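Local coordinates for protein nucleoside diphosphate kinase (Pyrobaculum aerophilum, PDB 1XQI) that catalyses, probably by a ping-pong route through a phosphorylated enzyme intermediate, the transfer of the ATP gamma phosphate to nucleoside diphosphates, at residues 17-22 against 186-191; 34-39 against 118-123; 42-47 against 125-130. The protein carries 6 engineered substitutions. All blocks are in the same frame, centred on the assembly; numbering follows the deposited sequence.

Contact 1 (17-22 against 186-191)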
# COMPACT_ATOMS: atom_id res chain seq x y z
N LYS A 17 1.95 -17.70 -4.10
CA LYS A 17 1.66 -16.41 -3.52
C LYS A 17 1.87 -16.53 -2.04
O LYS A 17 1.78 -17.63 -1.48
CB LYS A 17 0.19 -16.07 -3.71
CG LYS A 17 -0.14 -15.42 -4.98
CD LYS A 17 -1.60 -15.05 -5.06
CE LYS A 17 -2.32 -15.89 -6.08
NZ LYS A 17 -2.84 -17.08 -5.43
N THR A 18 2.07 -15.43 -1.36
CA THR A 18 2.16 -15.51 0.10
C THR A 18 1.61 -14.24 0.72
O THR A 18 1.49 -13.23 0.05
CB THR A 18 3.62 -15.78 0.56
OG1 THR A 18 3.63 -16.07 1.97
CG2 THR A 18 4.54 -14.57 0.21
N LEU A 19 1.26 -14.30 1.99
CA LEU A 19 0.68 -13.15 2.66
C LEU A 19 1.72 -12.58 3.62
O LEU A 19 2.31 -13.32 4.46
CB LEU A 19 -0.56 -13.61 3.44
CG LEU A 19 -1.55 -12.66 4.13
CD1 LEU A 19 -0.96 -11.98 5.32
CD2 LEU A 19 -2.09 -11.65 3.14
N LEU A 20 1.94 -11.28 3.50
CA LEU A 20 2.80 -10.55 4.40
C LEU A 20 2.03 -9.42 5.08
O LEU A 20 1.29 -8.70 4.43
CB LEU A 20 4.04 -10.01 3.64
CG LEU A 20 4.99 -9.33 4.64
CD1 LEU A 20 6.24 -10.16 5.06
CD2 LEU A 20 5.32 -7.96 4.10
N ILE A 21 2.20 -9.28 6.40
CA ILE A 21 1.57 -8.18 7.17
C ILE A 21 2.64 -7.31 7.80
O ILE A 21 3.47 -7.82 8.55
CB ILE A 21 0.70 -8.70 8.33
CG1 ILE A 21 -0.27 -9.77 7.81
CG2 ILE A 21 -0.01 -7.51 9.05
CD1 ILE A 21 -1.18 -10.37 8.85
N LEU A 22 2.64 -6.02 7.49
CA LEU A 22 3.44 -5.09 8.26
C LEU A 22 2.61 -4.76 9.49
O LEU A 22 1.47 -4.32 9.36
CB LEU A 22 3.85 -3.84 7.46
CG LEU A 22 4.91 -4.04 6.36
CD1 LEU A 22 5.71 -5.32 6.48
CD2 LEU A 22 4.33 -4.00 4.94
N PHE A 186 -8.63 -15.10 3.82
CA PHE A 186 -9.05 -14.41 5.04
C PHE A 186 -9.14 -12.90 4.90
O PHE A 186 -10.11 -12.33 5.36
CB PHE A 186 -8.14 -14.77 6.22
CG PHE A 186 -8.55 -14.11 7.50
CD1 PHE A 186 -9.49 -14.71 8.33
CD2 PHE A 186 -8.05 -12.85 7.84
CE1 PHE A 186 -9.91 -14.07 9.50
CE2 PHE A 186 -8.45 -12.21 9.00
CZ PHE A 186 -9.38 -12.82 9.83
N TRP A 187 -8.13 -12.27 4.28
CA TRP A 187 -8.04 -10.81 4.11
C TRP A 187 -8.56 -10.23 2.79
O TRP A 187 -8.85 -9.05 2.74
CB TRP A 187 -6.59 -10.36 4.25
CG TRP A 187 -6.01 -10.43 5.62
CD1 TRP A 187 -5.03 -11.29 6.05
CD2 TRP A 187 -6.35 -9.61 6.73
NE1 TRP A 187 -4.77 -11.06 7.39
CE2 TRP A 187 -5.55 -10.03 7.83
CE3 TRP A 187 -7.29 -8.58 6.93
CZ2 TRP A 187 -5.63 -9.44 9.10
CZ3 TRP A 187 -7.37 -7.98 8.19
CH2 TRP A 187 -6.55 -8.43 9.27
N PHE A 188 -8.65 -11.03 1.73
CA PHE A 188 -9.00 -10.52 0.40
C PHE A 188 -10.13 -11.30 -0.28
O PHE A 188 -10.10 -12.53 -0.33
CB PHE A 188 -7.75 -10.46 -0.53
CG PHE A 188 -6.64 -9.58 0.01
CD1 PHE A 188 -5.56 -10.15 0.68
CD2 PHE A 188 -6.70 -8.21 -0.11
CE1 PHE A 188 -4.55 -9.38 1.20
CE2 PHE A 188 -5.68 -7.40 0.41
CZ PHE A 188 -4.60 -7.98 1.07
N ARG A 189 -11.12 -10.58 -0.81
CA ARG A 189 -12.09 -11.21 -1.73
C ARG A 189 -11.35 -11.56 -3.01
O ARG A 189 -10.29 -11.02 -3.27
CB ARG A 189 -13.26 -10.28 -2.06
CG ARG A 189 -14.33 -10.10 -0.96
CD ARG A 189 -14.00 -8.94 -0.01
NE ARG A 189 -13.95 -7.60 -0.63
CZ ARG A 189 -13.64 -6.47 0.02
NH1 ARG A 189 -13.38 -6.50 1.33
NH2 ARG A 189 -13.61 -5.29 -0.62
N GLU A 190 -11.89 -12.47 -3.80
CA GLU A 190 -11.31 -12.81 -5.11
C GLU A 190 -10.91 -11.59 -5.94
O GLU A 190 -9.82 -11.54 -6.52
CB GLU A 190 -12.29 -13.69 -5.89
CG GLU A 190 -12.34 -15.12 -5.38
CD GLU A 190 -10.94 -15.61 -5.02
OE1 GLU A 190 -10.66 -15.80 -3.81
OE2 GLU A 190 -10.10 -15.77 -5.95
N GLU A 191 -11.78 -10.59 -5.94
CA GLU A 191 -11.66 -9.41 -6.79
C GLU A 191 -10.48 -8.51 -6.40
O GLU A 191 -10.01 -7.71 -7.22
CB GLU A 191 -12.97 -8.59 -6.77
CG GLU A 191 -14.26 -9.38 -7.10
CD GLU A 191 -14.98 -9.85 -5.83
OE1 GLU A 191 -15.83 -9.10 -5.29
OE2 GLU A 191 -14.69 -10.99 -5.38
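With CG of L19 anti to the backbone N (chi1 -171°) and CG of W187 anti to the carbonyl carbon (chi1 -71°), the two side chains cross at about a right angle, the leucine methyls coming at the indole obliquely. The fork straddles one ring carbon: W187 CD1 lies 4.2 Å from L19 CD1 and also 4.2 Å from L19 CD2. The second of these methyls does double duty, since L19 CD2 also reaches F188 CE1 at 3.9 Å, arriving in the ring plane, at the edge of the phenyl group. Two residues further along the strand, I21 stretches its CD1 to within 3.9 Å of W187 NE1, again oblique to the ring. Within 186-191 the indole is backed by F186, whose CD2 sits 3.6 Å above one face, offset toward the rim; F62 meets both rings from outside the pair. The indole is thus bordered by methyl groups on the strand side and by aromatic neighbours. L19, I21, W187 and F188 are all buried. I21 also packs against H172, the predicted phosphohistidine residue, so the same layer of side chains leads from the C-terminal segment toward the active site. Where helix 177-187 ends, W187 and F188 pack on the sheet face turned away from helices 32-42 and 127-135, completing the alpha/beta sandwich around a ferredoxin-fold sheet.

Contact 2 (34-39 against 118-123)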
# COMPACT_ATOMS: atom_id res chain seq x y z
N GLU A 34 10.36 0.88 2.68
CA GLU A 34 11.63 0.19 2.74
C GLU A 34 11.43 -1.31 2.50
O GLU A 34 12.14 -1.95 1.67
CB GLU A 34 12.32 0.49 4.07
CG GLU A 34 13.49 1.47 3.92
CD GLU A 34 13.33 2.73 4.73
OE1 GLU A 34 14.04 3.70 4.44
OE2 GLU A 34 12.51 2.76 5.66
N ILE A 35 10.42 -1.86 3.18
CA ILE A 35 10.06 -3.30 3.06
C ILE A 35 9.54 -3.68 1.65
O ILE A 35 9.93 -4.71 1.07
CB ILE A 35 9.09 -3.69 4.19
CG1 ILE A 35 9.81 -3.53 5.53
CG2 ILE A 35 8.48 -5.10 3.99
CD1 ILE A 35 9.11 -4.17 6.72
N ILE A 36 8.64 -2.86 1.11
CA ILE A 36 8.18 -3.05 -0.24
C ILE A 36 9.38 -3.03 -1.18
O ILE A 36 9.47 -3.89 -2.07
CB ILE A 36 7.15 -2.00 -0.62
CG1 ILE A 36 5.87 -2.28 0.17
CG2 ILE A 36 6.84 -2.05 -2.15
CD1 ILE A 36 4.75 -1.31 -0.15
N SER A 37 10.34 -2.13 -0.97
CA SER A 37 11.50 -2.12 -1.86
C SER A 37 12.30 -3.47 -1.92
O SER A 37 12.75 -3.89 -2.98
CB SER A 37 12.41 -0.93 -1.57
OG SER A 37 13.70 -1.18 -2.08
N ARG A 38 12.48 -4.14 -0.79
CA ARG A 38 13.22 -5.41 -0.79
C ARG A 38 12.50 -6.47 -1.63
O ARG A 38 13.18 -7.27 -2.30
CB ARG A 38 13.46 -5.91 0.62
CG ARG A 38 13.63 -4.81 1.60
CD ARG A 38 15.07 -4.47 1.97
NE ARG A 38 15.55 -5.47 2.92
CZ ARG A 38 16.43 -5.28 3.90
NH1 ARG A 38 17.02 -4.09 4.14
NH2 ARG A 38 16.73 -6.34 4.64
N PHE A 39 11.16 -6.45 -1.64
CA PHE A 39 10.45 -7.50 -2.34
C PHE A 39 10.46 -7.21 -3.85
O PHE A 39 10.68 -8.09 -4.66
CB PHE A 39 9.03 -7.67 -1.78
CG PHE A 39 9.00 -8.08 -0.31
CD1 PHE A 39 8.17 -7.42 0.60
CD2 PHE A 39 9.78 -9.14 0.17
CE1 PHE A 39 8.10 -7.83 1.96
CE2 PHE A 39 9.74 -9.56 1.53
CZ PHE A 39 8.90 -8.90 2.43
N VAL A 118 -0.65 -3.16 7.43
CA VAL A 118 -0.67 -3.10 5.98
C VAL A 118 -0.47 -4.54 5.60
O VAL A 118 0.47 -5.18 6.08
CB VAL A 118 0.46 -2.15 5.43
CG1 VAL A 118 0.73 -2.37 3.92
CG2 VAL A 118 0.05 -0.70 5.66
N VAL A 119 -1.42 -5.06 4.82
CA VAL A 119 -1.45 -6.44 4.37
C VAL A 119 -1.12 -6.47 2.87
O VAL A 119 -1.64 -5.66 2.09
CB VAL A 119 -2.87 -7.06 4.57
CG1 VAL A 119 -2.82 -8.58 4.39
CG2 VAL A 119 -3.38 -6.75 5.98
N MSE A 120 -0.27 -7.40 2.46
CA MSE A 120 0.06 -7.51 1.03
C MSE A 120 0.15 -8.97 0.65
O MSE A 120 0.39 -9.86 1.48
CB MSE A 120 1.37 -6.70 0.62
CG MSE A 120 2.68 -7.21 1.24
SE MSE A 120 4.09 -6.12 0.89
CE MSE A 120 3.53 -4.87 1.99
N VAL A 121 -0.08 -9.21 -0.64
CA VAL A 121 0.12 -10.55 -1.18
C VAL A 121 1.24 -10.43 -2.18
O VAL A 121 1.24 -9.51 -3.02
CB VAL A 121 -1.14 -11.09 -1.80
CG1 VAL A 121 -0.90 -12.47 -2.48
CG2 VAL A 121 -2.21 -11.24 -0.73
N LEU A 122 2.21 -11.32 -2.07
CA LEU A 122 3.39 -11.29 -2.91
C LEU A 122 3.37 -12.60 -3.69
O LEU A 122 3.17 -13.68 -3.09
CB LEU A 122 4.67 -11.21 -2.06
CG LEU A 122 4.90 -9.87 -1.37
CD1 LEU A 122 5.74 -10.08 -0.12
CD2 LEU A 122 5.58 -8.94 -2.35
N LYS A 123 3.54 -12.46 -5.00
CA LYS A 123 3.54 -13.53 -5.98
C LYS A 123 4.93 -13.67 -6.63
O LYS A 123 5.58 -12.69 -7.06
CB LYS A 123 2.48 -13.21 -7.07
CG LYS A 123 2.20 -14.33 -8.12
CD LYS A 123 1.51 -13.76 -9.35
CE LYS A 123 1.05 -14.83 -10.37
NZ LYS A 123 -0.39 -15.19 -10.12
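The striking feature is a methyl group set over the face of an aromatic ring, shifted toward its rim: L122 CD1 lies 3.8 Å from the centroid of the F39 ring, only 15° off the ring normal, a CH-pi contact. The two side chains cross at about a right angle, and the other branch of the leucine is used as well, L122 CD2 resting 3.7 Å from F39 CB. A second partner approaches the same ring obliquely. M120, present as selenomethionine, puts its SE atom 5.4 Å from the F39 centroid, 67° off the normal, in a Met-aromatic contact. Its CG stands between the backbone N and the carbonyl carbon (chi1 65°), and a bend at chi3 then carries CE to I36, where M120 CE and I36 CG1 are 3.9 Å apart. Were F39 an alanine, the L122 methyl would probably lose its ring face and the M120 selenium its aromatic neighbour, leaving a gap between helix and strand. The helix runs nearly parallel to the strand, their axes 11.3 Å apart, and I148 and L20 add to the packing around F39. Farther out, E34 forms a salt bridge with K40 of the second subunit. Every group that meets across the contact is apolar, the selenium and the ring being readily polarised, so dispersion gives most of the attraction, and the CH-pi contact adds a mild directional preference.

Contact 3 (42-47 against 125-130)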
# COMPACT_ATOMS: atom_id res chain seq x y z
N ALA A 42 13.66 -8.19 -5.43
CA ALA A 42 13.93 -9.62 -5.55
C ALA A 42 13.21 -10.20 -6.76
O ALA A 42 13.54 -11.30 -7.22
CB ALA A 42 13.51 -10.35 -4.27
N GLY A 43 12.23 -9.46 -7.28
CA GLY A 43 11.43 -9.99 -8.35
C GLY A 43 10.04 -10.41 -7.91
O GLY A 43 9.31 -10.95 -8.70
N LEU A 44 9.64 -10.22 -6.67
CA LEU A 44 8.24 -10.47 -6.31
C LEU A 44 7.29 -9.35 -6.76
O LEU A 44 7.66 -8.16 -6.69
CB LEU A 44 8.13 -10.70 -4.81
CG LEU A 44 8.83 -11.95 -4.27
CD1 LEU A 44 9.35 -11.70 -2.86
CD2 LEU A 44 7.93 -13.20 -4.37
N LYS A 45 6.09 -9.71 -7.24
CA LYS A 45 5.09 -8.68 -7.58
C LYS A 45 4.10 -8.56 -6.43
O LYS A 45 3.72 -9.58 -5.85
CB LYS A 45 4.36 -9.03 -8.93
N ILE A 46 3.70 -7.34 -6.05
CA ILE A 46 2.57 -7.13 -5.11
C ILE A 46 1.25 -7.24 -5.89
O ILE A 46 1.03 -6.48 -6.81
CB ILE A 46 2.61 -5.73 -4.47
CG1 ILE A 46 3.85 -5.57 -3.58
CG2 ILE A 46 1.27 -5.39 -3.72
CD1 ILE A 46 4.00 -4.15 -2.99
N VAL A 47 0.40 -8.21 -5.55
CA VAL A 47 -0.88 -8.41 -6.28
C VAL A 47 -2.12 -8.04 -5.42
O VAL A 47 -3.26 -8.12 -5.89
CB VAL A 47 -1.00 -9.87 -6.88
CG1 VAL A 47 0.13 -10.22 -7.89
CG2 VAL A 47 -1.04 -10.89 -5.81
N ASN A 125 7.93 -17.10 -7.98
CA ASN A 125 8.53 -18.42 -7.75
C ASN A 125 8.91 -18.66 -6.27
O ASN A 125 9.72 -17.92 -5.71
CB ASN A 125 9.75 -18.65 -8.65
CG ASN A 125 10.38 -20.03 -8.41
OD1 ASN A 125 9.71 -21.07 -8.57
ND2 ASN A 125 11.63 -20.04 -7.98
N ARG A 126 8.30 -19.67 -5.66
CA ARG A 126 8.61 -20.10 -4.26
C ARG A 126 8.51 -18.99 -3.23
O ARG A 126 9.32 -18.90 -2.28
CB ARG A 126 9.95 -20.83 -4.20
CG ARG A 126 9.95 -22.00 -5.15
CD ARG A 126 11.30 -22.69 -5.26
NE ARG A 126 11.56 -23.45 -4.04
CZ ARG A 126 12.56 -24.28 -3.87
NH1 ARG A 126 13.42 -24.50 -4.84
NH2 ARG A 126 12.69 -24.90 -2.71
N ALA A 127 7.48 -18.18 -3.42
CA ALA A 127 7.26 -16.97 -2.67
C ALA A 127 7.32 -17.15 -1.19
O ALA A 127 7.79 -16.25 -0.51
CB ALA A 127 5.91 -16.38 -3.03
N VAL A 128 6.83 -18.28 -0.69
CA VAL A 128 6.67 -18.47 0.75
C VAL A 128 8.02 -18.58 1.41
O VAL A 128 8.28 -17.86 2.39
CB VAL A 128 5.73 -19.68 1.08
CG1 VAL A 128 5.79 -20.10 2.56
CG2 VAL A 128 4.31 -19.37 0.73
N GLU A 129 8.88 -19.47 0.89
CA GLU A 129 10.24 -19.58 1.40
C GLU A 129 11.05 -18.28 1.18
O GLU A 129 11.80 -17.86 2.09
CB GLU A 129 11.03 -20.68 0.72
CG GLU A 129 10.39 -21.99 0.59
CD GLU A 129 10.94 -22.73 -0.64
OE1 GLU A 129 10.09 -23.32 -1.39
OE2 GLU A 129 12.20 -22.69 -0.87
N ILE A 130 10.93 -17.70 -0.03
CA ILE A 130 11.67 -16.49 -0.42
C ILE A 130 11.46 -15.38 0.62
O ILE A 130 12.44 -14.92 1.26
CB ILE A 130 11.26 -15.97 -1.85
CG1 ILE A 130 11.79 -16.86 -2.97
CG2 ILE A 130 11.73 -14.51 -2.04
CD1 ILE A 130 13.21 -17.29 -2.78
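No flat group lies between L44 and its partners A127 and I130; the flat groups here belong to the helix start itself, where the guanidinium of R126 receives E129 OE1 at its edge, in its own plane. That bond, R126 NE to E129 OE1, is 3.0 Å long and fairly straight at 163°, arriving on the syn side of the carboxylate, tilted 21° out of its plane. R126 NH2 completes the salt bridge at 2.9 Å from E129 OE2. R126 holds the N-cap position, its O taking the amide of I130. The negative charge of E129, so near the helix N-terminus, would probably be favoured there. Helix 127-135 is the second of the two helices that a ferredoxin fold stacks on one face of its sheet, and the turn between helix 32-42 and strand 45-52 abuts its first turn. That turn is a Schellman motif whose G43, at positive phi, has backbone angles that call for glycine. Next comes L44, whose CG lies anti to the carbonyl carbon (chi1 -65°) and whose fork spans two helix residues: L44 CD2 touches A127 CB at 4.0 Å, while L44 CD1 meets I130 CG2 at 3.8 Å. F39 of helix 32-42 and L122 of strand 117-123 touch the same leucine.

Overall arrangement
All three contacts are built on one antiparallel sheet, whose order 45-52, 117-123, 17-22, 171-173 is that of a ferredoxin fold. Contact 1 lies on the face toward the C-terminal segment, whereas contacts 2 and 3 belong to the helical layer on the other face. Their centres are close: 11 Å between contacts 1 and 2, 13 Å between 1 and 3, and 9 Å between 2 and 3. Along the chain contact 1 encloses the other two, whose segments alternate. Backbone bonds of strand 117-123 to 17-22 and to 45-52 tie the three together, giving a continuous sandwich that reaches the second subunit through contacts 2 and 3.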